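Local coordinates for protein putative pyridoxal phosphate-dependent transferase (Clostridium difficile, PDB 4DQ6) that binds pyridoxal-5'-phosphate as a member of the class I and II aminotransferase family, although its precise function is not established, at residues L35-F44 with R369-L379; I119-F127 with N358-G366. All coordinates share one frame; numbering follows the deposited sequence.

Interaction 1. Residues L35-F44 with R369-L379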
loop_
_atom_site.group_PDB
_atom_site.type_symbol
_atom_site.label_atom_id
_atom_site.label_comp_id
_atom_site.label_asym_id
_atom_site.label_seq_id
_atom_site.Cartn_x
_atom_site.Cartn_y
_atom_site.Cartn_z
ATOM N N LEU A 35 -3.782 9.147 -28.243
ATOM C CA LEU A 35 -5.070 9.223 -27.559
ATOM C C LEU A 35 -5.177 7.917 -26.741
ATOM O O LEU A 35 -5.194 6.853 -27.322
ATOM C CB LEU A 35 -6.227 9.298 -28.564
ATOM C CG LEU A 35 -7.669 9.535 -28.050
ATOM C CD1 LEU A 35 -8.544 10.202 -29.110
ATOM C CD2 LEU A 35 -8.338 8.243 -27.642
ATOM N N PRO A 36 -5.281 8.018 -25.417
ATOM C CA PRO A 36 -5.201 6.787 -24.602
ATOM C C PRO A 36 -6.550 6.103 -24.403
ATOM O O PRO A 36 -7.496 6.692 -23.885
ATOM C CB PRO A 36 -4.654 7.319 -23.270
ATOM C CG PRO A 36 -5.222 8.677 -23.200
ATOM C CD PRO A 36 -5.201 9.229 -24.585
ATOM N N MET A 37 -6.626 4.827 -24.759
ATOM C CA MET A 37 -7.818 4.034 -24.535
ATOM C C MET A 37 -7.432 2.670 -23.990
ATOM O O MET A 37 -8.081 1.644 -24.328
ATOM C CB MET A 37 -8.575 3.834 -25.858
ATOM C CG MET A 37 -8.944 5.116 -26.586
ATOM S SD MET A 37 -10.217 6.117 -25.797
ATOM C CE MET A 37 -11.721 5.198 -26.201
ATOM N N TRP A 38 -6.406 2.661 -23.170
ATOM C CA TRP A 38 -5.747 1.391 -22.837
ATOM C C TRP A 38 -6.016 1.046 -21.391
ATOM O O TRP A 38 -7.007 0.355 -21.076
ATOM C CB TRP A 38 -4.258 1.433 -23.273
ATOM C CG TRP A 38 -3.394 2.503 -22.607
ATOM C CD1 TRP A 38 -3.518 3.902 -22.682
ATOM C CD2 TRP A 38 -2.201 2.276 -21.796
ATOM N NE1 TRP A 38 -2.547 4.513 -21.949
ATOM C CE2 TRP A 38 -1.710 3.590 -21.411
ATOM C CE3 TRP A 38 -1.521 1.139 -21.333
ATOM C CZ2 TRP A 38 -0.596 3.761 -20.618
ATOM C CZ3 TRP A 38 -0.404 1.322 -20.517
ATOM C CH2 TRP A 38 0.074 2.612 -20.189
ATOM N N VAL A 39 -5.215 1.585 -20.480
ATOM C CA VAL A 39 -5.337 1.332 -19.025
ATOM C C VAL A 39 -6.783 1.444 -18.535
ATOM O O VAL A 39 -7.470 2.452 -18.823
ATOM C CB VAL A 39 -4.469 2.396 -18.286
ATOM C CG1 VAL A 39 -4.981 2.686 -16.851
ATOM C CG2 VAL A 39 -2.997 1.995 -18.337
ATOM N N ALA A 40 -7.241 0.516 -17.708
ATOM C CA ALA A 40 -8.591 0.519 -17.133
ATOM C C ALA A 40 -8.714 1.432 -15.910
ATOM O O ALA A 40 -8.849 0.981 -14.769
ATOM C CB ALA A 40 -8.988 -0.951 -16.782
ATOM N N ASP A 41 -8.723 2.734 -16.184
ATOM C CA ASP A 41 -9.355 3.712 -15.293
ATOM C C ASP A 41 -10.167 4.596 -16.208
ATOM O O ASP A 41 -10.076 4.506 -17.417
ATOM C CB ASP A 41 -8.389 4.446 -14.333
ATOM C CG ASP A 41 -7.465 5.426 -14.995
ATOM O OD1 ASP A 41 -7.701 5.850 -16.152
ATOM O OD2 ASP A 41 -6.471 5.840 -14.332
ATOM N N MET A 42 -10.983 5.456 -15.626
ATOM C CA MET A 42 -11.934 6.179 -16.427
ATOM C C MET A 42 -11.517 7.616 -16.614
ATOM O O MET A 42 -10.895 8.220 -15.717
ATOM C CB MET A 42 -13.306 6.185 -15.732
ATOM C CG MET A 42 -13.836 4.864 -15.166
ATOM S SD MET A 42 -15.513 5.288 -14.484
ATOM C CE MET A 42 -15.895 3.677 -13.741
ATOM N N ASP A 43 -11.911 8.226 -17.722
ATOM C CA ASP A 43 -11.731 9.683 -17.899
ATOM C C ASP A 43 -12.993 10.428 -17.497
ATOM O O ASP A 43 -13.528 11.339 -18.220
ATOM C CB ASP A 43 -11.361 10.012 -19.323
ATOM C CG ASP A 43 -9.952 9.571 -19.667
ATOM O OD1 ASP A 43 -8.987 10.192 -19.170
ATOM O OD2 ASP A 43 -9.797 8.610 -20.443
ATOM N N PHE A 44 -13.444 10.061 -16.321
ATOM C CA PHE A 44 -14.555 10.700 -15.670
ATOM C C PHE A 44 -14.189 11.141 -14.255
ATOM O O PHE A 44 -13.426 10.543 -13.599
ATOM C CB PHE A 44 -15.736 9.780 -15.537
ATOM C CG PHE A 44 -16.338 9.345 -16.819
ATOM C CD1 PHE A 44 -16.626 10.219 -17.857
ATOM C CD2 PHE A 44 -16.680 8.036 -16.952
ATOM C CE1 PHE A 44 -17.173 9.731 -19.045
ATOM C CE2 PHE A 44 -17.270 7.535 -18.096
ATOM C CZ PHE A 44 -17.489 8.403 -19.170
ATOM N N ARG A 369 -8.029 -4.432 -27.075
ATOM C CA ARG A 369 -8.955 -3.967 -26.041
ATOM C C ARG A 369 -9.022 -2.441 -25.913
ATOM O O ARG A 369 -8.007 -1.765 -25.815
ATOM C CB ARG A 369 -8.584 -4.598 -24.700
ATOM C CG ARG A 369 -9.693 -4.625 -23.690
ATOM C CD ARG A 369 -9.188 -4.835 -22.274
ATOM N NE ARG A 369 -8.406 -3.703 -21.747
ATOM C CZ ARG A 369 -7.801 -3.713 -20.584
ATOM N NH1 ARG A 369 -7.828 -4.820 -19.798
ATOM N NH2 ARG A 369 -7.152 -2.641 -20.165
ATOM N N ILE A 370 -10.266 -1.976 -25.946
ATOM C CA ILE A 370 -10.585 -0.558 -25.977
ATOM C C ILE A 370 -11.393 -0.160 -24.727
ATOM O O ILE A 370 -12.431 -0.741 -24.437
ATOM C CB ILE A 370 -11.362 -0.154 -27.224
ATOM C CG1 ILE A 370 -10.734 -0.755 -28.496
ATOM C CG2 ILE A 370 -11.380 1.360 -27.335
ATOM C CD1 ILE A 370 -11.475 -0.507 -29.786
ATOM N N ASN A 371 -10.872 0.839 -24.012
ATOM C CA ASN A 371 -11.507 1.407 -22.843
ATOM C C ASN A 371 -12.581 2.436 -23.164
ATOM O O ASN A 371 -12.241 3.492 -23.681
ATOM C CB ASN A 371 -10.441 1.976 -21.908
ATOM C CG ASN A 371 -10.994 2.533 -20.618
ATOM O OD1 ASN A 371 -12.183 2.855 -20.494
ATOM N ND2 ASN A 371 -10.088 2.794 -19.681
ATOM N N LEU A 372 -13.851 2.124 -22.875
ATOM C CA LEU A 372 -14.985 3.004 -23.215
ATOM C C LEU A 372 -15.486 3.864 -22.101
ATOM O O LEU A 372 -16.555 4.514 -22.242
ATOM C CB LEU A 372 -16.112 2.149 -23.831
ATOM C CG LEU A 372 -16.133 2.116 -25.365
ATOM C CD1 LEU A 372 -14.782 1.682 -25.938
ATOM C CD2 LEU A 372 -17.300 1.250 -25.866
ATOM N N ALA A 373 -14.791 3.926 -20.973
ATOM C CA ALA A 373 -15.192 4.753 -19.824
ATOM C C ALA A 373 -14.584 6.117 -20.011
ATOM O O ALA A 373 -13.674 6.553 -19.295
ATOM C CB ALA A 373 -14.724 4.118 -18.489
ATOM N N CYS A 374 -15.113 6.827 -21.021
ATOM C CA CYS A 374 -14.600 8.156 -21.354
ATOM C C CYS A 374 -15.753 8.950 -21.997
ATOM O O CYS A 374 -16.726 8.349 -22.443
ATOM C CB CYS A 374 -13.419 8.100 -22.295
ATOM S SG CYS A 374 -13.767 7.353 -23.897
ATOM N N PRO A 375 -15.640 10.264 -22.089
ATOM C CA PRO A 375 -16.708 11.010 -22.758
ATOM C C PRO A 375 -16.969 10.527 -24.180
ATOM O O PRO A 375 -16.039 10.144 -24.893
ATOM C CB PRO A 375 -16.198 12.461 -22.726
ATOM C CG PRO A 375 -15.356 12.515 -21.500
ATOM C CD PRO A 375 -14.673 11.178 -21.443
ATOM N N ARG A 376 -18.235 10.629 -24.630
ATOM C CA ARG A 376 -18.588 10.319 -25.981
ATOM C C ARG A 376 -17.679 10.958 -27.007
ATOM O O ARG A 376 -17.292 10.322 -27.988
ATOM C CB ARG A 376 -20.067 10.681 -26.258
ATOM C CG ARG A 376 -20.529 10.345 -27.671
ATOM C CD ARG A 376 -20.439 8.875 -28.055
ATOM N NE ARG A 376 -21.306 8.126 -27.184
ATOM C CZ ARG A 376 -22.600 7.930 -27.361
ATOM N NH1 ARG A 376 -23.242 8.452 -28.409
ATOM N NH2 ARG A 376 -23.295 7.308 -26.427
ATOM N N SER A 377 -17.374 12.254 -26.820
ATOM C CA SER A 377 -16.517 12.990 -27.736
ATOM C C SER A 377 -15.145 12.298 -27.917
ATOM O O SER A 377 -14.619 12.269 -29.016
ATOM C CB SER A 377 -16.390 14.459 -27.277
ATOM O OG SER A 377 -17.542 15.184 -27.596
ATOM N N MET A 378 -14.560 11.834 -26.806
ATOM C CA MET A 378 -13.247 11.194 -26.831
ATOM C C MET A 378 -13.333 9.811 -27.495
ATOM O O MET A 378 -12.484 9.421 -28.270
ATOM C CB MET A 378 -12.729 11.032 -25.406
ATOM C CG MET A 378 -11.446 10.258 -25.294
ATOM S SD MET A 378 -10.729 10.447 -23.647
ATOM C CE MET A 378 -9.492 9.126 -23.709
ATOM N N LEU A 379 -14.408 9.106 -27.209
ATOM C CA LEU A 379 -14.674 7.815 -27.847
ATOM C C LEU A 379 -14.813 7.940 -29.356
ATOM O O LEU A 379 -14.202 7.210 -30.131
ATOM C CB LEU A 379 -15.920 7.179 -27.234
ATOM C CG LEU A 379 -16.361 5.849 -27.866
ATOM C CD1 LEU A 379 -15.270 4.732 -27.973
ATOM C CD2 LEU A 379 -17.590 5.289 -27.135
HETATM O O HOH W 1 -8.412 -1.237 -22.916
HETATM O O HOH W 2 -5.673 -2.326 -17.386
#

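Interaction 2. Residues I119-F127 with N358-G366. With PLP (pyridoxal-5'-phosphate), chain C.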
loop_
_atom_site.group_PDB
_atom_site.type_symbol
_atom_site.label_atom_id
_atom_site.label_comp_id
_atom_site.label_asym_id
_atom_site.label_seq_id
_atom_site.Cartn_x
_atom_site.Cartn_y
_atom_site.Cartn_z
ATOM N N ILE A 119 -5.396 -20.947 -14.848
ATOM C CA ILE A 119 -6.143 -19.715 -15.289
ATOM C C ILE A 119 -6.798 -19.954 -16.642
ATOM O O ILE A 119 -6.508 -20.990 -17.300
ATOM C CB ILE A 119 -5.263 -18.443 -15.356
ATOM C CG1 ILE A 119 -4.276 -18.496 -16.505
ATOM C CG2 ILE A 119 -4.595 -18.119 -13.998
ATOM C CD1 ILE A 119 -3.472 -17.206 -16.697
ATOM N N GLN A 120 -7.731 -19.108 -17.087
ATOM C CA GLN A 120 -8.345 -19.187 -18.420
ATOM C C GLN A 120 -7.981 -17.970 -19.258
ATOM O O GLN A 120 -8.341 -16.827 -18.907
ATOM C CB GLN A 120 -9.857 -19.258 -18.317
ATOM C CG GLN A 120 -10.397 -20.355 -17.421
ATOM C CD GLN A 120 -11.877 -20.262 -17.156
ATOM O OE1 GLN A 120 -12.361 -19.300 -16.555
ATOM N NE2 GLN A 120 -12.626 -21.264 -17.596
ATOM N N GLU A 121 -7.277 -18.165 -20.335
ATOM C CA GLU A 121 -6.877 -17.087 -21.254
ATOM C C GLU A 121 -7.784 -17.025 -22.480
ATOM O O GLU A 121 -8.371 -18.011 -22.883
ATOM C CB GLU A 121 -5.426 -17.321 -21.673
ATOM C CG GLU A 121 -4.506 -16.950 -20.496
ATOM C CD GLU A 121 -3.032 -16.853 -20.822
ATOM O OE1 GLU A 121 -2.641 -17.398 -21.858
ATOM O OE2 GLU A 121 -2.268 -16.222 -20.027
ATOM N N PRO A 122 -7.918 -15.854 -23.111
ATOM C CA PRO A 122 -7.182 -14.620 -22.779
ATOM C C PRO A 122 -7.714 -13.997 -21.508
ATOM O O PRO A 122 -8.954 -13.942 -21.318
ATOM C CB PRO A 122 -7.423 -13.768 -24.006
ATOM C CG PRO A 122 -8.762 -14.227 -24.548
ATOM C CD PRO A 122 -8.813 -15.728 -24.256
ATOM N N VAL A 123 -6.847 -13.467 -20.648
ATOM C CA VAL A 123 -7.266 -12.870 -19.413
ATOM C C VAL A 123 -6.237 -11.817 -19.009
ATOM O O VAL A 123 -5.085 -11.876 -19.417
ATOM C CB VAL A 123 -7.521 -13.922 -18.288
ATOM C CG1 VAL A 123 -6.183 -14.513 -17.809
ATOM C CG2 VAL A 123 -8.277 -13.355 -17.089
ATOM N N TYR A 124 -6.709 -10.905 -18.174
ATOM C CA TYR A 124 -5.943 -9.870 -17.419
ATOM C C TYR A 124 -4.532 -10.401 -17.152
ATOM O O TYR A 124 -4.381 -11.462 -16.533
ATOM C CB TYR A 124 -6.673 -9.596 -16.133
ATOM C CG TYR A 124 -6.087 -8.481 -15.305
ATOM C CD1 TYR A 124 -5.892 -7.235 -15.841
ATOM C CD2 TYR A 124 -5.766 -8.692 -13.962
ATOM C CE1 TYR A 124 -5.351 -6.219 -15.101
ATOM C CE2 TYR A 124 -5.219 -7.650 -13.187
ATOM C CZ TYR A 124 -5.019 -6.430 -13.789
ATOM O OH TYR A 124 -4.484 -5.328 -13.092
ATOM N N SER A 125 -3.515 -9.704 -17.661
ATOM C CA SER A 125 -2.190 -10.339 -17.769
ATOM C C SER A 125 -1.551 -10.601 -16.417
ATOM O O SER A 125 -0.747 -11.518 -16.314
ATOM C CB SER A 125 -1.274 -9.547 -18.650
ATOM O OG SER A 125 -1.023 -8.284 -18.017
ATOM N N PRO A 126 -1.859 -9.823 -15.379
ATOM C CA PRO A 126 -1.267 -10.151 -14.078
ATOM C C PRO A 126 -1.633 -11.506 -13.544
ATOM O O PRO A 126 -0.901 -12.020 -12.672
ATOM C CB PRO A 126 -1.771 -9.037 -13.186
ATOM C CG PRO A 126 -1.783 -7.892 -14.136
ATOM C CD PRO A 126 -2.434 -8.457 -15.352
ATOM N N PHE A 127 -2.719 -12.109 -14.022
ATOM C CA PHE A 127 -3.051 -13.521 -13.651
ATOM C C PHE A 127 -1.910 -14.505 -14.011
ATOM O O PHE A 127 -1.604 -15.433 -13.251
ATOM C CB PHE A 127 -4.303 -13.998 -14.366
ATOM C CG PHE A 127 -5.607 -13.664 -13.675
ATOM C CD1 PHE A 127 -5.778 -12.550 -12.906
ATOM C CD2 PHE A 127 -6.664 -14.543 -13.871
ATOM C CE1 PHE A 127 -7.021 -12.317 -12.305
ATOM C CE2 PHE A 127 -7.883 -14.348 -13.277
ATOM C CZ PHE A 127 -8.080 -13.201 -12.535
ATOM N N ASN A 358 -2.537 -9.726 -27.707
ATOM C CA ASN A 358 -1.659 -10.802 -27.343
ATOM C C ASN A 358 -1.109 -10.693 -25.918
ATOM O O ASN A 358 -0.687 -11.697 -25.326
ATOM C CB ASN A 358 -0.568 -11.050 -28.390
ATOM C CG ASN A 358 0.489 -9.994 -28.399
ATOM O OD1 ASN A 358 0.358 -8.927 -27.780
ATOM N ND2 ASN A 358 1.569 -10.272 -29.133
ATOM N N SER A 359 -1.172 -9.498 -25.317
ATOM C CA SER A 359 -0.754 -9.343 -23.935
ATOM C C SER A 359 -1.618 -10.133 -22.939
ATOM O O SER A 359 -1.204 -10.394 -21.817
ATOM C CB SER A 359 -0.742 -7.869 -23.580
ATOM O OG SER A 359 -2.078 -7.338 -23.360
ATOM N N PHE A 360 -2.825 -10.530 -23.372
ATOM C CA PHE A 360 -3.750 -11.338 -22.554
ATOM C C PHE A 360 -3.552 -12.850 -22.714
ATOM O O PHE A 360 -4.274 -13.610 -22.113
ATOM C CB PHE A 360 -5.177 -10.923 -22.858
ATOM C CG PHE A 360 -5.452 -9.456 -22.612
ATOM C CD1 PHE A 360 -5.790 -8.968 -21.350
ATOM C CD2 PHE A 360 -5.384 -8.571 -23.643
ATOM C CE1 PHE A 360 -6.029 -7.599 -21.120
ATOM C CE2 PHE A 360 -5.585 -7.201 -23.452
ATOM C CZ PHE A 360 -5.945 -6.714 -22.179
ATOM N N GLY A 361 -2.550 -13.279 -23.474
ATOM C CA GLY A 361 -2.229 -14.690 -23.577
ATOM C C GLY A 361 -2.956 -15.376 -24.716
ATOM O O GLY A 361 -3.276 -14.739 -25.762
ATOM N N ILE A 362 -3.155 -16.673 -24.530
ATOM C CA ILE A 362 -3.680 -17.520 -25.590
ATOM C C ILE A 362 -5.047 -17.020 -25.985
ATOM O O ILE A 362 -5.851 -16.774 -25.119
ATOM C CB ILE A 362 -3.735 -18.966 -25.096
ATOM C CG1 ILE A 362 -2.294 -19.468 -24.932
ATOM C CG2 ILE A 362 -4.464 -19.879 -26.073
ATOM C CD1 ILE A 362 -2.164 -20.700 -24.072
ATOM N N GLY A 363 -5.284 -16.866 -27.288
ATOM C CA GLY A 363 -6.567 -16.408 -27.763
ATOM C C GLY A 363 -6.610 -14.909 -27.931
ATOM O O GLY A 363 -7.625 -14.391 -28.442
ATOM N N GLY A 364 -5.582 -14.179 -27.523
ATOM C CA GLY A 364 -5.590 -12.736 -27.731
ATOM C C GLY A 364 -5.091 -12.258 -29.083
ATOM O O GLY A 364 -5.341 -11.130 -29.462
ATOM N N SER A 365 -4.358 -13.115 -29.814
ATOM C CA SER A 365 -3.791 -12.676 -31.085
ATOM C C SER A 365 -4.874 -12.117 -32.010
ATOM O O SER A 365 -5.936 -12.699 -32.135
ATOM C CB SER A 365 -3.072 -13.828 -31.781
ATOM O OG SER A 365 -2.409 -13.286 -32.904
ATOM N N GLY A 366 -4.601 -10.977 -32.633
ATOM C CA GLY A 366 -5.527 -10.402 -33.573
ATOM C C GLY A 366 -6.538 -9.454 -32.928
ATOM O O GLY A 366 -7.225 -8.731 -33.652
HETATM N N1 PLP C . -8.265 -7.706 -11.526
HETATM C C2 PLP C . -8.782 -7.475 -12.777
HETATM C C2A PLP C . -9.509 -8.505 -13.587
HETATM C C3 PLP C . -8.662 -6.175 -13.397
HETATM O O3 PLP C . -9.139 -5.953 -14.614
HETATM C C4 PLP C . -7.985 -5.113 -12.670
HETATM C C4A PLP C . -7.778 -3.753 -13.285
HETATM C C5 PLP C . -7.473 -5.435 -11.346
HETATM C C6 PLP C . -7.627 -6.740 -10.825
HETATM C C5A PLP C . -6.804 -4.342 -10.574
HETATM O O4P PLP C . -5.968 -4.999 -9.682
HETATM P P PLP C . -5.320 -4.075 -8.519
HETATM O O1P PLP C . -6.424 -3.892 -7.537
HETATM O O2P PLP C . -4.117 -5.003 -8.084
HETATM O O3P PLP C . -4.988 -2.746 -9.264
#

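Interaction 1. Residues L35-F44 with R369-L379
N371 grips the loop that leaves strand 35-36. Its backbone N gives a bond to M37 O (2.9 Å), while its side-chain ND2 divides its two hydrogens between V39 O and D41 O, each 2.8 Å from it. CG stands anti to the backbone N (chi1 -177°), which carries the amide under the arch from V39 to D41. V39 O also accepts D41 N, from the opposite face of its carbonyl plane, closing an inverse gamma turn at A40. OD1 accepts A373 N, two residues on, in an Asx turn; with both ends of the amide bonded, its rotation is fixed. Packing is tight beyond it: D43 N bonds to A373 O, which lies over one face of the F44 ring, toward its rim. M37 bends at chi2 and chi3, bringing CE to C374 SG (3.8 Å). M378 crosses D43, whose carboxylate is salt-bridged to K21 and R14. The R369 end is looser and wetter: NH2 reaches W38 O (3.1 Å) in the guanidinium plane, where two waters also sit. The A40 side chain comes about 5 Å from pyridoxal-5'-phosphate and D41 bonds to Y65 of the second subunit, placing this loop beside the ligand pocket and dimer interface. Helix 20-23 packs against P36 and V39, helix 289-313 against M42 and F44, and strand 352-353 pairs with strand 35-36.

Interaction 2. Residues I119-F127 with N358-G366
The E121-P122 peptide is cis, and this kinked loop after strand 116-119 packs on F360 and on the type II turn G361-G364. Two hydrogen bonds join the segments. I362 N points at E121 OE1 (2.8 Å, 166° at the hydrogen), meeting the carboxylate from above its plane, while E121 OE2 is held by N128; the two bonds fix how the carboxylate is turned. V123 N reaches F360 O (3.0 Å) in the carbonyl plane, on a lone pair. Weaker CH contacts fall beside them: P122 CA comes to F360 O at 3.1 Å, so that one carbonyl meets both residues, and F360 CA lies near V123 O. The apolar contact is P122 CB on F360 CB (3.8 Å). In van der Waals contact, the F360 ring turns its edge to the V123-Y124 peptide. Toward the more exposed side, S125 CB touches S359 O. The same loop helps form the pyridoxal-5'-phosphate pocket. Y124 holds its CG anti to the backbone N (chi1 -175°), which lays the ring over pyridoxal-5'-phosphate. P126 CD lies over the centre of one face of the phenol; over the other is the pyridine ring, with Y124 CZ 3.4 Å from PLP C4.

In the fold
Interaction 1 is a buried contact, tying the loop after strand 35-36 to the end of strand 367-371 and the start of helix 376-390. Interaction 2 is only partly buried and joins two loops, one following strand 116-119 of the large mixed sheet, the other connecting strands 355-356 and 367-371 of the small antiparallel sheet. The first mixes sulfur-rich packing with an asparagine satisfying backbone carbonyls and charges paired nearby; the second relies on a glutamate, a cis proline and a glycine-rich turn. Their centres are 20 Å apart, yet R369 NH1 packs on F360 CE1. A40 of interaction 1 comes within about 5 Å of pyridoxal-5'-phosphate, whereas Y124 of interaction 2 lies directly on its ring.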